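Long-range contacts in hypothetical protein Atu1540 (Agrobacterium tumefaciens str. C58, PDB 2HWJ), which is of unknown function but belongs to a putative ParB-like nuclease family and may act on nucleic acid: residues K16-T20 / R62-I66; V56-K60 / A89-H93; H69-L73 / I128-E132. Residues are numbered along the deposited sequence.

Contact 1: K16-T20 / R62-I66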
loop_
_atom_site.group_PDB
_atom_site.type_symbol
_atom_site.label_atom_id
_atom_site.label_comp_id
_atom_site.label_asym_id
_atom_site.label_seq_id
_atom_site.Cartn_x
_atom_site.Cartn_y
_atom_site.Cartn_z
ATOM N N LYS A 16 13.382 8.113 27.246
ATOM C CA LYS A 16 12.371 9.134 27.049
ATOM C C LYS A 16 11.414 8.754 25.921
ATOM O O LYS A 16 10.411 9.376 25.806
ATOM C CB LYS A 16 13.013 10.505 26.779
ATOM C CG LYS A 16 13.674 11.099 27.993
ATOM C CD LYS A 16 12.896 12.283 28.602
ATOM C CE LYS A 16 13.463 12.720 29.982
ATOM N NZ LYS A 16 13.080 11.692 31.080
ATOM N N LEU A 17 11.726 7.717 25.122
ATOM C CA LEU A 17 10.841 7.260 24.070
ATOM C C LEU A 17 9.637 6.599 24.580
ATOM O O LEU A 17 9.689 5.751 25.451
ATOM C CB LEU A 17 11.477 6.253 23.162
ATOM C CG LEU A 17 12.371 6.845 22.111
ATOM C CD1 LEU A 17 13.389 5.772 21.686
ATOM C CD2 LEU A 17 11.502 7.275 20.974
ATOM N N ARG A 18 8.529 6.922 23.973
ATOM C CA ARG A 18 7.332 6.319 24.385
ATOM C C ARG A 18 7.001 5.164 23.440
ATOM O O ARG A 18 6.792 5.378 22.289
ATOM C CB ARG A 18 6.263 7.395 24.427
ATOM C CG ARG A 18 6.482 8.293 25.594
ATOM C CD ARG A 18 5.502 8.038 26.692
ATOM N NE ARG A 18 5.176 9.336 27.287
ATOM C CZ ARG A 18 5.492 9.737 28.525
ATOM N NH1 ARG A 18 6.060 8.906 29.409
ATOM N NH2 ARG A 18 5.178 10.979 28.913
ATOM N N PRO A 19 6.948 3.938 23.943
ATOM C CA PRO A 19 6.606 2.737 23.195
ATOM C C PRO A 19 5.277 2.846 22.434
ATOM O O PRO A 19 4.460 3.676 22.818
ATOM C CB PRO A 19 6.406 1.675 24.295
ATOM C CG PRO A 19 7.176 2.136 25.414
ATOM C CD PRO A 19 7.276 3.654 25.348
ATOM N N THR A 20 5.015 1.974 21.430
ATOM C CA THR A 20 3.685 1.970 20.906
ATOM C C THR A 20 3.126 0.582 20.836
ATOM O O THR A 20 2.157 0.303 20.120
ATOM C CB THR A 20 3.577 2.801 19.519
ATOM O OG1 THR A 20 4.372 2.200 18.512
ATOM C CG2 THR A 20 3.977 4.311 19.658
ATOM N N ARG A 62 6.395 14.743 23.360
ATOM C CA ARG A 62 6.909 13.457 23.497
ATOM C C ARG A 62 7.103 12.807 22.120
ATOM O O ARG A 62 6.387 13.072 21.162
ATOM C CB ARG A 62 6.038 12.713 24.533
ATOM C CG ARG A 62 6.104 13.300 26.002
ATOM C CD ARG A 62 7.582 13.335 26.454
ATOM N NE ARG A 62 7.829 12.893 27.827
ATOM C CZ ARG A 62 8.174 11.649 28.238
ATOM N NH1 ARG A 62 8.326 10.612 27.419
ATOM N NH2 ARG A 62 8.367 11.445 29.542
ATOM N N ALA A 63 8.142 12.011 21.997
ATOM C CA ALA A 63 8.393 11.204 20.814
ATOM C C ALA A 63 7.920 9.751 21.000
ATOM O O ALA A 63 8.341 9.087 21.977
ATOM C CB ALA A 63 9.843 11.209 20.542
ATOM N N TYR A 64 7.110 9.248 20.058
ATOM C CA TYR A 64 6.636 7.833 20.097
ATOM C C TYR A 64 7.347 6.957 19.118
ATOM O O TYR A 64 7.364 7.290 17.942
ATOM C CB TYR A 64 5.110 7.765 19.802
ATOM C CG TYR A 64 4.379 8.360 20.944
ATOM C CD1 TYR A 64 4.466 9.759 21.173
ATOM C CD2 TYR A 64 3.752 7.535 21.913
ATOM C CE1 TYR A 64 3.864 10.355 22.309
ATOM C CE2 TYR A 64 3.131 8.106 23.029
ATOM C CZ TYR A 64 3.194 9.526 23.197
ATOM O OH TYR A 64 2.632 10.142 24.254
ATOM N N LEU A 65 7.932 5.876 19.580
ATOM C CA LEU A 65 8.761 4.947 18.771
ATOM C C LEU A 65 7.824 4.159 17.901
ATOM O O LEU A 65 6.842 3.612 18.394
ATOM C CB LEU A 65 9.433 3.921 19.695
ATOM C CG LEU A 65 10.254 2.867 18.981
ATOM C CD1 LEU A 65 11.383 3.495 18.126
ATOM C CD2 LEU A 65 10.835 1.827 19.942
ATOM N N ILE A 66 8.137 4.039 16.622
ATOM C CA ILE A 66 7.172 3.454 15.658
ATOM C C ILE A 66 7.623 2.080 15.163
ATOM O O ILE A 66 6.839 1.237 14.727
ATOM C CB ILE A 66 6.923 4.477 14.496
ATOM C CG1 ILE A 66 5.817 5.366 14.941
ATOM C CG2 ILE A 66 6.493 3.860 13.219
ATOM C CD1 ILE A 66 4.994 4.616 15.870
#
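Arg18 and Arg62 carry the largest buried areas here, and Leu65 the next, so the contact combines a charged outer part with an apolar inner one. Where the loop 16-20 meets strand 63-65, an outermost strand of the four-stranded sheet, the backbone of Arg18 forms a single bridge with Tyr64. Its two hydrogen bonds straddle Tyr64: Arg18 N donates to Ala63 O at 3.0 Å, and Leu65 N donates to Arg18 O at 3.0 Å. The guanidinium of Arg18 lies flat on that of Arg62, with centres 3.3 Å apart and planes at 13°. Flat delocalised groups suit such a stack even with like charge. Arg18 CB also makes a CH-pi contact over the Tyr64 ring, 3.7 Å from its centroid. Leu65 is branched and apolar as its buried place demands: its CB lies 4.1 Å from Leu17 CD2, while Val53 and Val72 also touch its side chain. At the inner end Thr20 OG1 lies 2.8 Å from Leu65 O and is also within reach of Leu108 O. Directional backbone bonds thus fix the register, whereas the arginine pair brings two like charges together in a flat stack, neither neutralising the other, where both residues are partly exposed.

Contact 2: V56-K60 / A89-H93; sequences VAGPK and AKFSH
Two backbone hydrogen bonds centred on Ala57 define this parallel strand pair of the mixed sheet: Ala57 N to Ala89 O and Phe91 N to Ala57 O, each 2.9 Å. The segments 56-60 and 89-92 run 9° apart in end-to-end direction, where strands 52-57 and 82-90 finish. Ala57 is bridged to Lys90 (CA-CA 4.8 Å); with the register slipping by one, Gly58 lies nearest Ser92 (CA-CA 4.4 Å). Val56, Ala57, Ala89 and Lys90 are extended (phi/psi -129/143, -90/126, -176/154 and -131/106); Phe91 at -117/18 turns its chain out of the sheet. In the partner segment Gly58 (-106/-166) follows Ala57; a CB there would collide with Pro59 CD. Small Ala57 accepts exposed Lys90 beside it on one sheet face, CB to CG 4.1 Å. Val56 (chi1 147°) sets CG2 3.9 Å from Ala89 CB and CG1 3.4 Å from CD2 of Phe91 (chi1 m). Met103 of helix 96-105 touches Val56 and Phe91; Phe91 packs on His196 of the second subunit. Small Ser92 (chi1 p) places CB 3.2 Å from Gly58 O.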
loop_
_atom_site.group_PDB
_atom_site.type_symbol
_atom_site.label_atom_id
_atom_site.label_comp_id
_atom_site.label_asym_id
_atom_site.label_seq_id
_atom_site.Cartn_x
_atom_site.Cartn_y
_atom_site.Cartn_z
ATOM N N VAL A 56 7.327 9.552 15.955
ATOM C CA VAL A 56 6.226 10.434 15.597
ATOM C C VAL A 56 6.173 11.436 16.700
ATOM O O VAL A 56 6.366 11.110 17.825
ATOM C CB VAL A 56 4.910 9.567 15.543
ATOM C CG1 VAL A 56 3.692 10.326 15.961
ATOM C CG2 VAL A 56 4.671 9.063 14.177
ATOM N N ALA A 57 5.878 12.672 16.445
ATOM C CA ALA A 57 5.870 13.601 17.562
ATOM C C ALA A 57 4.447 13.571 18.113
ATOM O O ALA A 57 3.512 13.752 17.363
ATOM C CB ALA A 57 6.317 15.023 17.143
ATOM N N GLY A 58 4.300 13.307 19.421
ATOM C CA GLY A 58 3.011 13.283 20.064
ATOM C C GLY A 58 2.822 14.482 20.908
ATOM O O GLY A 58 3.576 15.412 20.848
ATOM N N PRO A 59 1.818 14.431 21.755
ATOM C CA PRO A 59 1.361 15.476 22.643
ATOM C C PRO A 59 2.452 15.864 23.607
ATOM O O PRO A 59 3.309 15.041 23.900
ATOM C CB PRO A 59 0.273 14.811 23.422
ATOM C CG PRO A 59 -0.142 13.721 22.586
ATOM C CD PRO A 59 1.072 13.187 21.926
ATOM N N LYS A 60 2.427 17.117 24.096
ATOM C CA LYS A 60 3.528 17.654 24.923
ATOM C C LYS A 60 4.714 17.455 24.082
ATOM O O LYS A 60 4.597 17.411 22.845
ATOM C CB LYS A 60 3.667 16.858 26.204
ATOM C CG LYS A 60 2.359 16.887 26.971
ATOM C CD LYS A 60 1.943 18.354 27.210
ATOM C CE LYS A 60 0.407 18.506 27.313
ATOM N NZ LYS A 60 -0.198 18.080 28.670
ATOM N N ALA A 89 6.340 12.074 11.309
ATOM C CA ALA A 89 5.003 12.619 11.354
ATOM C C ALA A 89 4.856 13.382 12.620
ATOM O O ALA A 89 5.518 13.097 13.625
ATOM C CB ALA A 89 3.969 11.522 11.277
ATOM N N LYS A 90 3.951 14.341 12.570
ATOM C CA LYS A 90 3.850 15.355 13.614
ATOM C C LYS A 90 2.398 15.431 14.013
ATOM O O LYS A 90 1.569 15.945 13.250
ATOM C CB LYS A 90 4.345 16.703 13.066
ATOM C CG LYS A 90 5.110 17.506 14.085
ATOM C CD LYS A 90 5.804 18.782 13.470
ATOM C CE LYS A 90 6.395 19.693 14.604
ATOM N NZ LYS A 90 6.863 18.951 15.951
ATOM N N PHE A 91 2.072 14.906 15.182
ATOM C CA PHE A 91 0.731 15.012 15.714
ATOM C C PHE A 91 0.666 15.797 17.025
ATOM O O PHE A 91 -0.332 15.744 17.769
ATOM C CB PHE A 91 0.145 13.640 15.979
ATOM C CG PHE A 91 0.149 12.735 14.829
ATOM C CD1 PHE A 91 -0.321 13.116 13.618
ATOM C CD2 PHE A 91 0.610 11.456 14.976
ATOM C CE1 PHE A 91 -0.318 12.268 12.526
ATOM C CE2 PHE A 91 0.599 10.570 13.885
ATOM C CZ PHE A 91 0.128 11.014 12.634
ATOM N N SER A 92 1.695 16.557 17.308
ATOM C CA SER A 92 1.754 17.255 18.549
ATOM C C SER A 92 0.732 18.348 18.591
ATOM O O SER A 92 0.594 18.938 19.569
ATOM C CB SER A 92 3.148 17.820 18.753
ATOM O OG SER A 92 3.454 18.555 17.580
ATOM N N HIS A 93 -0.041 18.650 17.595
ATOM C CA HIS A 93 -1.190 19.565 17.898
ATOM C C HIS A 93 -2.347 18.807 18.589
ATOM O O HIS A 93 -3.263 19.410 19.078
ATOM C CB HIS A 93 -1.706 20.324 16.670
ATOM C CG HIS A 93 -2.068 19.430 15.552
ATOM N ND1 HIS A 93 -1.162 18.567 14.979
ATOM C CD2 HIS A 93 -3.259 19.186 14.940
ATOM C CE1 HIS A 93 -1.773 17.843 14.047
ATOM N NE2 HIS A 93 -3.047 18.209 13.991
#

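Contact 3: H69-L73 / I128-E132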
loop_
_atom_site.group_PDB
_atom_site.type_symbol
_atom_site.label_atom_id
_atom_site.label_comp_id
_atom_site.label_asym_id
_atom_site.label_seq_id
_atom_site.Cartn_x
_atom_site.Cartn_y
_atom_site.Cartn_z
ATOM N N HIS A 69 11.094 -1.801 18.253
ATOM C CA HIS A 69 11.147 -2.049 19.738
ATOM C C HIS A 69 12.214 -3.079 20.218
ATOM O O HIS A 69 12.815 -2.907 21.267
ATOM C CB HIS A 69 9.770 -2.358 20.279
ATOM C CG HIS A 69 8.809 -1.217 20.109
ATOM N ND1 HIS A 69 8.216 -0.563 21.172
ATOM C CD2 HIS A 69 8.349 -0.597 18.995
ATOM C CE1 HIS A 69 7.427 0.399 20.720
ATOM N NE2 HIS A 69 7.498 0.404 19.404
ATOM N N HIS A 70 12.449 -4.134 19.452
ATOM C CA HIS A 70 13.316 -5.170 19.929
ATOM C C HIS A 70 14.663 -4.513 20.077
ATOM O O HIS A 70 15.299 -4.555 21.103
ATOM C CB HIS A 70 13.310 -6.318 18.916
ATOM C CG HIS A 70 12.006 -7.062 18.870
ATOM N ND1 HIS A 70 11.715 -8.119 19.716
ATOM C CD2 HIS A 70 10.879 -6.847 18.154
ATOM C CE1 HIS A 70 10.484 -8.545 19.497
ATOM N NE2 HIS A 70 9.950 -7.785 18.563
ATOM N N LEU A 71 15.031 -3.750 19.076
ATOM C CA LEU A 71 16.353 -3.190 18.984
ATOM C C LEU A 71 16.466 -2.176 20.046
ATOM O O LEU A 71 17.479 -2.152 20.767
ATOM C CB LEU A 71 16.543 -2.538 17.640
ATOM C CG LEU A 71 17.888 -1.835 17.669
ATOM C CD1 LEU A 71 18.991 -2.862 17.846
ATOM C CD2 LEU A 71 18.142 -0.936 16.473
ATOM N N VAL A 72 15.439 -1.358 20.211
ATOM C CA VAL A 72 15.568 -0.357 21.267
ATOM C C VAL A 72 15.649 -0.934 22.701
ATOM O O VAL A 72 16.491 -0.470 23.524
ATOM C CB VAL A 72 14.549 0.805 21.147
ATOM C CG1 VAL A 72 14.678 1.736 22.294
ATOM C CG2 VAL A 72 14.772 1.605 19.839
ATOM N N LEU A 73 14.865 -1.966 23.018
ATOM C CA LEU A 73 15.058 -2.593 24.323
ATOM C C LEU A 73 16.467 -3.215 24.406
ATOM O O LEU A 73 17.136 -3.138 25.451
ATOM C CB LEU A 73 13.975 -3.595 24.578
ATOM C CG LEU A 73 13.847 -4.368 25.895
ATOM C CD1 LEU A 73 13.735 -3.426 27.100
ATOM C CD2 LEU A 73 12.668 -5.337 25.831
ATOM N N ILE A 128 10.102 1.989 27.586
ATOM C CA ILE A 128 10.687 0.810 26.982
ATOM C C ILE A 128 11.007 -0.291 28.013
ATOM O O ILE A 128 10.597 -1.421 27.840
ATOM C CB ILE A 128 11.991 1.230 26.279
ATOM C CG1 ILE A 128 11.712 2.235 25.142
ATOM C CG2 ILE A 128 12.666 0.076 25.665
ATOM C CD1 ILE A 128 11.093 1.555 23.864
ATOM N N HIS A 129 11.731 0.029 29.085
ATOM C CA HIS A 129 12.059 -1.005 30.071
ATOM C C HIS A 129 10.806 -1.814 30.611
ATOM O O HIS A 129 10.976 -2.850 31.202
ATOM C CB HIS A 129 13.035 -0.461 31.146
ATOM C CG HIS A 129 12.424 0.517 32.152
ATOM N ND1 HIS A 129 11.268 0.255 32.883
ATOM C CD2 HIS A 129 12.870 1.723 32.618
ATOM C CE1 HIS A 129 11.015 1.256 33.725
ATOM N NE2 HIS A 129 11.976 2.156 33.587
ATOM N N ASP A 130 9.571 -1.348 30.338
ATOM C CA ASP A 130 8.301 -2.063 30.648
ATOM C C ASP A 130 7.702 -2.968 29.549
ATOM O O ASP A 130 6.693 -3.532 29.725
ATOM C CB ASP A 130 7.190 -1.074 30.958
ATOM C CG ASP A 130 7.407 -0.309 32.273
ATOM O OD1 ASP A 130 7.986 -0.880 33.231
ATOM O OD2 ASP A 130 6.945 0.880 32.316
ATOM N N LEU A 131 8.283 -3.097 28.388
ATOM C CA LEU A 131 7.791 -4.106 27.485
ATOM C C LEU A 131 7.688 -5.478 28.142
ATOM O O LEU A 131 8.529 -5.838 28.912
ATOM C CB LEU A 131 8.687 -4.128 26.286
ATOM C CG LEU A 131 8.422 -2.783 25.593
ATOM C CD1 LEU A 131 9.327 -2.546 24.398
ATOM C CD2 LEU A 131 6.941 -2.735 25.131
ATOM N N GLU A 132 6.599 -6.196 27.844
ATOM C CA GLU A 132 6.309 -7.576 28.233
ATOM C C GLU A 132 6.912 -8.547 27.239
ATOM O O GLU A 132 7.130 -8.198 26.066
ATOM C CB GLU A 132 4.816 -7.804 28.197
ATOM C CG GLU A 132 4.118 -7.162 29.309
ATOM C CD GLU A 132 2.577 -7.316 29.249
ATOM O OE1 GLU A 132 1.863 -6.485 29.916
ATOM O OE2 GLU A 132 2.076 -8.267 28.576
#
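The first turn of helix 69-77 packs against the 3-10 turn at 128-130 in the buried interior of the putative ParB-like family region. Backbone hydrogen bonds stay within each element: Leu73 N donates to His69 O, and Leu131 N to Ile128 O, both at 2.9 Å. None crosses, so side-chain packing holds the two together. Aliphatic contacts carry most of it. Ile128 sets CD1 3.9 Å from Val72 CG1 and CG2 3.9 Å from Leu73 CD1, while Leu73 CD2 lies 4.2 Å from Leu131 CB. Branched apolar residues suit a buried site; Leu65 touches Val72 and Ile128 from the sheet, and Val24 backs Leu73. An aromatic-aliphatic contact completes the set. His69 is polar yet buried, and has at least a weak hydrogen bond from NE2 to Leu65 O. The edge of the imidazole meets Leu131, with His69 ND1 3.9 Å from Leu131 CD1.

How the contacts relate
Contact 1 lies between the other two: its centre is about 10 Å from that of contact 2 and about 11 Å from that of contact 3. Contacts 2 and 3 are about 21 Å apart between centres and do not touch. Contact 2 joins the inner strands 52-57 and 82-90 of the mixed sheet; contact 1 adds a loop to the edge strand 63-65, where Tyr64 meets Val56. The chain runs from strand 63-65 into helix 69-77, which contact 3 packs on the loop before strand 132-133; His69 meets Pro19 and Thr20, and Leu65 packs on Ile128. Along the sequence contact 1 closes before contact 3 opens, while the segments of contact 2 alternate with those of each.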